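Long-range contact in uncharacterized protein BF1531 (Bacteroides fragilis, PDB 3SLR), which is of unknown function but carries a magnesium-binding phosphatase-like domain and may act as a hydrolase on ester bonds: residues P77-L90 against I120-D133. Residues are numbered along the deposited sequence; the frame is centred on the assembly and turned at random.
Sequences PDYTIIFHSTHKLL and IGRVIYYNYPEIED
Strands 79-83 and 122-126 run parallel, their axes 4.6 Å apart, in a ladder of backbone hydrogen bonds that starts at Arg122 N to Asp78 O and weakens at Tyr126 N to Ile82 O (3.3 Å). Beyond it the strands splay, and a water bridges Ile82 O, His84 N and Tyr126 O. Beta-branched Thr80, Ile81, Ile82, Val123 and Ile124 suit these extended backbones. Tyr79, Ile81, Ile124 and Tyr126 share the face under helix 203-217, where Ile81 CG2 lies 3.5 Å from Tyr126 CE1. Tyr126 then turns its edge to the face of Phe83 in a T-shaped pair, planes at 69°. These are neighbouring strands of the five-stranded parallel sheet in the N-terminal FkbH-type domain, a family assigned to the SGNH hydrolases, joined by a beta-alpha-beta crossover through helix 104-118. On the other face, Ile82 CB packs on Tyr125 CD2 at 3.7 Å. Tyr125, its ring swung opposite the backbone N (chi1 -169°), brings its hydroxyl to the edge of the His84 ring, 2.7 Å from ND1; Tyr128 OH shares a hydrogen bond with that hydroxyl, and Glu62 hydrogen-bonds His84 NE2. Past the sheet, Thr86 serves a polar and an apolar neighbour: OG1 donates to Pro129 O (2.8 Å), while CG2 meets Ile131 CD1 at 3.6 Å.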
loop_
_atom_site.group_PDB
_atom_site.type_symbol
_atom_site.label_atom_id
_atom_site.label_comp_id
_atom_site.label_asym_id
_atom_site.label_seq_id
_atom_site.Cartn_x
_atom_site.Cartn_y
_atom_site.Cartn_z
ATOM N N PRO A 77 9.021 -0.243 22.404
ATOM C CA PRO A 77 9.086 -0.396 20.949
ATOM C C PRO A 77 9.217 0.933 20.209
ATOM O O PRO A 77 8.762 1.981 20.691
ATOM C CB PRO A 77 7.743 -1.065 20.614
ATOM C CG PRO A 77 6.817 -0.613 21.721
ATOM C CD PRO A 77 7.695 -0.577 22.950
ATOM N N ASP A 78 9.844 0.877 19.041
ATOM C CA ASP A 78 9.854 1.992 18.102
ATOM C C ASP A 78 8.530 2.046 17.334
ATOM O O ASP A 78 8.035 3.128 17.013
ATOM C CB ASP A 78 11.007 1.834 17.121
ATOM C CG ASP A 78 12.357 1.890 17.799
ATOM O OD1 ASP A 78 12.594 2.860 18.545
ATOM O OD2 ASP A 78 13.169 0.965 17.590
ATOM N N TYR A 79 7.970 0.873 17.047
ATOM C CA TYR A 79 6.654 0.771 16.408
ATOM C C TYR A 79 5.799 -0.228 17.154
ATOM O O TYR A 79 6.305 -1.235 17.638
ATOM C CB TYR A 79 6.792 0.335 14.947
ATOM C CG TYR A 79 7.458 1.380 14.097
ATOM C CD1 TYR A 79 8.837 1.442 13.998
ATOM C CD2 TYR A 79 6.706 2.325 13.413
ATOM C CE1 TYR A 79 9.456 2.418 13.226
ATOM C CE2 TYR A 79 7.313 3.302 12.647
ATOM C CZ TYR A 79 8.685 3.341 12.556
ATOM O OH TYR A 79 9.290 4.316 11.787
ATOM N N THR A 80 4.504 0.061 17.242
ATOM C CA THR A 80 3.537 -0.829 17.879
ATOM C C THR A 80 2.453 -1.150 16.857
ATOM O O THR A 80 1.714 -0.275 16.431
ATOM C CB THR A 80 2.898 -0.177 19.125
ATOM O OG1 THR A 80 3.901 0.002 20.137
ATOM C CG2 THR A 80 1.784 -1.047 19.695
ATOM N N ILE A 81 2.386 -2.405 16.448
ATOM C CA ILE A 81 1.401 -2.841 15.478
ATOM C C ILE A 81 0.290 -3.559 16.226
ATOM O O ILE A 81 0.533 -4.544 16.933
ATOM C CB ILE A 81 2.022 -3.801 14.449
ATOM C CG1 ILE A 81 3.204 -3.139 13.742
ATOM C CG2 ILE A 81 0.959 -4.281 13.446
ATOM C CD1 ILE A 81 4.011 -4.101 12.919
ATOM N N ILE A 82 -0.928 -3.052 16.085
ATOM C CA ILE A 82 -2.097 -3.677 16.705
ATOM C C ILE A 82 -2.952 -4.317 15.621
ATOM O O ILE A 82 -3.311 -3.666 14.630
ATOM C CB ILE A 82 -2.976 -2.638 17.442
ATOM C CG1 ILE A 82 -2.143 -1.792 18.420
ATOM C CG2 ILE A 82 -4.170 -3.320 18.130
ATOM C CD1 ILE A 82 -1.612 -2.552 19.618
ATOM N N PHE A 83 -3.289 -5.587 15.812
ATOM C CA PHE A 83 -4.172 -6.285 14.890
ATOM C C PHE A 83 -5.432 -6.747 15.621
ATOM O O PHE A 83 -5.469 -7.846 16.177
ATOM C CB PHE A 83 -3.444 -7.491 14.279
ATOM C CG PHE A 83 -4.218 -8.179 13.186
ATOM C CD1 PHE A 83 -5.348 -7.588 12.629
ATOM C CD2 PHE A 83 -3.798 -9.416 12.707
ATOM C CE1 PHE A 83 -6.053 -8.224 11.612
ATOM C CE2 PHE A 83 -4.477 -10.055 11.693
ATOM C CZ PHE A 83 -5.617 -9.462 11.138
ATOM N N HIS A 84 -6.435 -5.872 15.662
ATOM C CA HIS A 84 -7.791 -6.228 16.072
ATOM C C HIS A 84 -8.537 -6.696 14.823
ATOM O O HIS A 84 -8.697 -5.929 13.872
ATOM C CB HIS A 84 -8.519 -4.993 16.603
ATOM C CG HIS A 84 -8.270 -4.698 18.049
ATOM N ND1 HIS A 84 -8.121 -3.412 18.523
ATOM C CD2 HIS A 84 -8.204 -5.509 19.133
ATOM C CE1 HIS A 84 -7.948 -3.444 19.831
ATOM N NE2 HIS A 84 -8.001 -4.705 20.226
ATOM N N SER A 85 -9.019 -7.931 14.824
ATOM C CA SER A 85 -9.669 -8.477 13.635
ATOM C C SER A 85 -11.157 -8.180 13.605
ATOM O O SER A 85 -11.823 -8.122 14.645
ATOM C CB SER A 85 -9.453 -9.991 13.552
ATOM O OG SER A 85 -10.110 -10.643 14.630
ATOM N N THR A 86 -11.695 -8.015 12.405
ATOM C CA THR A 86 -13.143 -7.893 12.276
ATOM C C THR A 86 -13.822 -9.136 12.831
ATOM O O THR A 86 -14.870 -9.058 13.471
ATOM C CB THR A 86 -13.561 -7.715 10.813
ATOM O OG1 THR A 86 -12.888 -6.577 10.275
ATOM C CG2 THR A 86 -15.081 -7.520 10.697
ATOM N N HIS A 87 -13.219 -10.292 12.576
ATOM C CA HIS A 87 -13.791 -11.563 12.991
ATOM C C HIS A 87 -14.061 -11.639 14.493
ATOM O O HIS A 87 -15.117 -12.114 14.925
ATOM C CB HIS A 87 -12.876 -12.718 12.553
ATOM C CG HIS A 87 -13.566 -14.045 12.521
ATOM N ND1 HIS A 87 -14.067 -14.594 11.359
ATOM C CD2 HIS A 87 -13.887 -14.909 13.516
ATOM C CE1 HIS A 87 -14.646 -15.749 11.635
ATOM N NE2 HIS A 87 -14.544 -15.968 12.936
ATOM N N LYS A 88 -13.102 -11.188 15.288
ATOM C CA LYS A 88 -13.232 -11.251 16.741
ATOM C C LYS A 88 -14.180 -10.168 17.258
ATOM O O LYS A 88 -14.890 -10.381 18.248
ATOM C CB LYS A 88 -11.856 -11.170 17.422
ATOM C CG LYS A 88 -10.965 -12.386 17.131
ATOM C CD LYS A 88 -11.545 -13.675 17.744
ATOM C CE LYS A 88 -10.747 -14.907 17.294
ATOM N NZ LYS A 88 -11.211 -16.157 17.994
ATOM N N LEU A 89 -14.212 -9.027 16.575
ATOM C CA LEU A 89 -15.135 -7.952 16.936
ATOM C C LEU A 89 -16.574 -8.394 16.644
ATOM O O LEU A 89 -17.495 -8.063 17.387
ATOM C CB LEU A 89 -14.804 -6.660 16.172
ATOM C CG LEU A 89 -15.632 -5.416 16.549
ATOM C CD1 LEU A 89 -15.301 -4.952 17.966
ATOM C CD2 LEU A 89 -15.409 -4.287 15.556
ATOM N N LEU A 90 -16.748 -9.137 15.551
ATOM C CA LEU A 90 -18.043 -9.710 15.184
ATOM C C LEU A 90 -18.541 -10.617 16.303
ATOM O O LEU A 90 -19.712 -10.560 16.689
ATOM C CB LEU A 90 -17.906 -10.516 13.887
ATOM C CG LEU A 90 -19.184 -11.041 13.235
ATOM C CD1 LEU A 90 -19.976 -9.890 12.682
ATOM C CD2 LEU A 90 -18.827 -12.028 12.111
ATOM N N ILE A 120 3.624 6.143 23.049
ATOM C CA ILE A 120 4.651 5.100 23.008
ATOM C C ILE A 120 5.114 4.738 21.585
ATOM O O ILE A 120 4.600 3.803 20.979
ATOM C CB ILE A 120 4.128 3.833 23.710
ATOM C CG1 ILE A 120 5.245 2.790 23.863
ATOM C CG2 ILE A 120 2.869 3.309 23.003
ATOM C CD1 ILE A 120 6.198 3.120 24.969
ATOM N N GLY A 121 6.101 5.460 21.060
ATOM C CA GLY A 121 6.545 5.235 19.694
ATOM C C GLY A 121 5.404 5.509 18.726
ATOM O O GLY A 121 4.447 6.201 19.072
ATOM N N ARG A 122 5.509 4.975 17.514
ATOM C CA ARG A 122 4.444 5.110 16.524
ATOM C C ARG A 122 3.555 3.877 16.542
ATOM O O ARG A 122 4.027 2.762 16.764
ATOM C CB ARG A 122 5.019 5.323 15.127
ATOM C CG ARG A 122 5.464 6.748 14.840
ATOM C CD ARG A 122 6.955 6.910 15.016
ATOM N NE ARG A 122 7.407 8.211 14.527
ATOM C CZ ARG A 122 8.679 8.538 14.335
ATOM N NH1 ARG A 122 9.640 7.657 14.584
ATOM N NH2 ARG A 122 8.989 9.746 13.883
ATOM N N VAL A 123 2.262 4.079 16.323
ATOM C CA VAL A 123 1.313 2.980 16.298
ATOM C C VAL A 123 0.876 2.734 14.868
ATOM O O VAL A 123 0.593 3.673 14.144
ATOM C CB VAL A 123 0.074 3.297 17.163
ATOM C CG1 VAL A 123 -1.034 2.257 16.946
ATOM C CG2 VAL A 123 0.480 3.370 18.623
ATOM N N ILE A 124 0.884 1.471 14.456
ATOM C CA ILE A 124 0.297 1.082 13.180
ATOM C C ILE A 124 -0.896 0.171 13.477
ATOM O O ILE A 124 -0.761 -0.855 14.152
ATOM C CB ILE A 124 1.315 0.366 12.284
ATOM C CG1 ILE A 124 2.501 1.290 11.992
ATOM C CG2 ILE A 124 0.646 -0.055 10.983
ATOM C CD1 ILE A 124 3.664 0.585 11.340
ATOM N N TYR A 125 -2.062 0.555 12.972
ATOM C CA TYR A 125 -3.309 -0.069 13.387
ATOM C C TYR A 125 -4.075 -0.528 12.155
ATOM O O TYR A 125 -4.417 0.292 11.298
ATOM C CB TYR A 125 -4.142 0.940 14.195
ATOM C CG TYR A 125 -5.346 0.334 14.902
ATOM C CD1 TYR A 125 -6.545 0.163 14.240
ATOM C CD2 TYR A 125 -5.274 -0.056 16.235
ATOM C CE1 TYR A 125 -7.647 -0.397 14.876
ATOM C CE2 TYR A 125 -6.368 -0.614 16.886
ATOM C CZ TYR A 125 -7.549 -0.785 16.196
ATOM O OH TYR A 125 -8.632 -1.329 16.828
ATOM N N TYR A 126 -4.311 -1.839 12.040
ATOM C CA TYR A 126 -5.098 -2.364 10.918
ATOM C C TYR A 126 -6.561 -1.993 11.089
ATOM O O TYR A 126 -7.142 -2.273 12.129
ATOM C CB TYR A 126 -4.978 -3.895 10.811
ATOM C CG TYR A 126 -3.563 -4.381 10.601
ATOM C CD1 TYR A 126 -2.884 -5.053 11.606
ATOM C CD2 TYR A 126 -2.894 -4.146 9.395
ATOM C CE1 TYR A 126 -1.581 -5.494 11.418
ATOM C CE2 TYR A 126 -1.585 -4.579 9.209
ATOM C CZ TYR A 126 -0.937 -5.254 10.221
ATOM O OH TYR A 126 0.372 -5.685 10.043
ATOM N N ASN A 127 -7.157 -1.357 10.084
ATOM C CA ASN A 127 -8.589 -1.109 10.133
ATOM C C ASN A 127 -9.358 -2.368 9.751
ATOM O O ASN A 127 -8.767 -3.450 9.625
ATOM C CB ASN A 127 -9.008 0.125 9.304
ATOM C CG ASN A 127 -8.736 -0.028 7.819
ATOM O OD1 ASN A 127 -8.226 -1.065 7.361
ATOM N ND2 ASN A 127 -9.081 1.013 7.045
ATOM N N TYR A 128 -10.666 -2.234 9.566
ATOM C CA TYR A 128 -11.566 -3.392 9.607
ATOM C C TYR A 128 -12.285 -3.688 8.286
ATOM O O TYR A 128 -13.215 -2.976 7.905
ATOM C CB TYR A 128 -12.626 -3.178 10.700
ATOM C CG TYR A 128 -12.080 -3.030 12.110
ATOM C CD1 TYR A 128 -11.723 -1.785 12.616
ATOM C CD2 TYR A 128 -11.956 -4.138 12.941
ATOM C CE1 TYR A 128 -11.220 -1.657 13.922
ATOM C CE2 TYR A 128 -11.491 -4.020 14.236
ATOM C CZ TYR A 128 -11.119 -2.781 14.720
ATOM O OH TYR A 128 -10.641 -2.689 16.009
ATOM N N PRO A 129 -11.880 -4.762 7.585
ATOM C CA PRO A 129 -12.678 -5.142 6.410
ATOM C C PRO A 129 -14.073 -5.578 6.843
ATOM O O PRO A 129 -14.226 -6.270 7.858
ATOM C CB PRO A 129 -11.931 -6.352 5.832
ATOM C CG PRO A 129 -10.580 -6.376 6.529
ATOM C CD PRO A 129 -10.766 -5.687 7.850
ATOM N N GLU A 130 -15.091 -5.201 6.084
ATOM C CA GLU A 130 -16.444 -5.542 6.506
ATOM C C GLU A 130 -16.723 -7.038 6.361
ATOM O O GLU A 130 -16.452 -7.628 5.319
ATOM C CB GLU A 130 -17.483 -4.729 5.732
ATOM C CG GLU A 130 -18.941 -5.084 6.126
ATOM C CD GLU A 130 -19.974 -4.263 5.380
ATOM O OE1 GLU A 130 -19.593 -3.240 4.771
ATOM O OE2 GLU A 130 -21.171 -4.648 5.402
ATOM N N ILE A 131 -17.237 -7.655 7.421
ATOM C CA ILE A 131 -17.890 -8.948 7.273
ATOM C C ILE A 131 -19.386 -8.671 7.347
ATOM O O ILE A 131 -19.893 -8.259 8.384
ATOM C CB ILE A 131 -17.474 -9.954 8.369
ATOM C CG1 ILE A 131 -15.961 -10.211 8.325
ATOM C CG2 ILE A 131 -18.267 -11.271 8.218
ATOM C CD1 ILE A 131 -15.442 -10.954 9.547
ATOM N N GLU A 132 -20.078 -8.822 6.226
ATOM C CA GLU A 132 -21.513 -8.598 6.204
ATOM C C GLU A 132 -22.203 -9.837 6.776
ATOM O O GLU A 132 -22.129 -10.912 6.188
ATOM C CB GLU A 132 -22.001 -8.313 4.784
ATOM C CG GLU A 132 -23.517 -8.181 4.738
ATOM C CD GLU A 132 -24.056 -7.912 3.356
ATOM O OE1 GLU A 132 -23.583 -8.541 2.387
ATOM O OE2 GLU A 132 -24.950 -7.058 3.246
ATOM N N ASP A 133 -22.852 -9.705 7.930
ATOM C CA ASP A 133 -23.406 -10.892 8.590
ATOM C C ASP A 133 -24.774 -11.292 8.026
ATOM O O ASP A 133 -25.286 -12.382 8.308
ATOM C CB ASP A 133 -23.430 -10.747 10.118
ATOM C CG ASP A 133 -24.341 -9.635 10.608
ATOM O OD1 ASP A 133 -25.129 -9.072 9.811
ATOM O OD2 ASP A 133 -24.287 -9.352 11.824
HETATM O O HOH W 1 9.490 5.378 16.345
HETATM O O HOH W 2 -6.156 -3.451 14.340
HETATM O O HOH W 3 -8.740 -5.881 11.115
#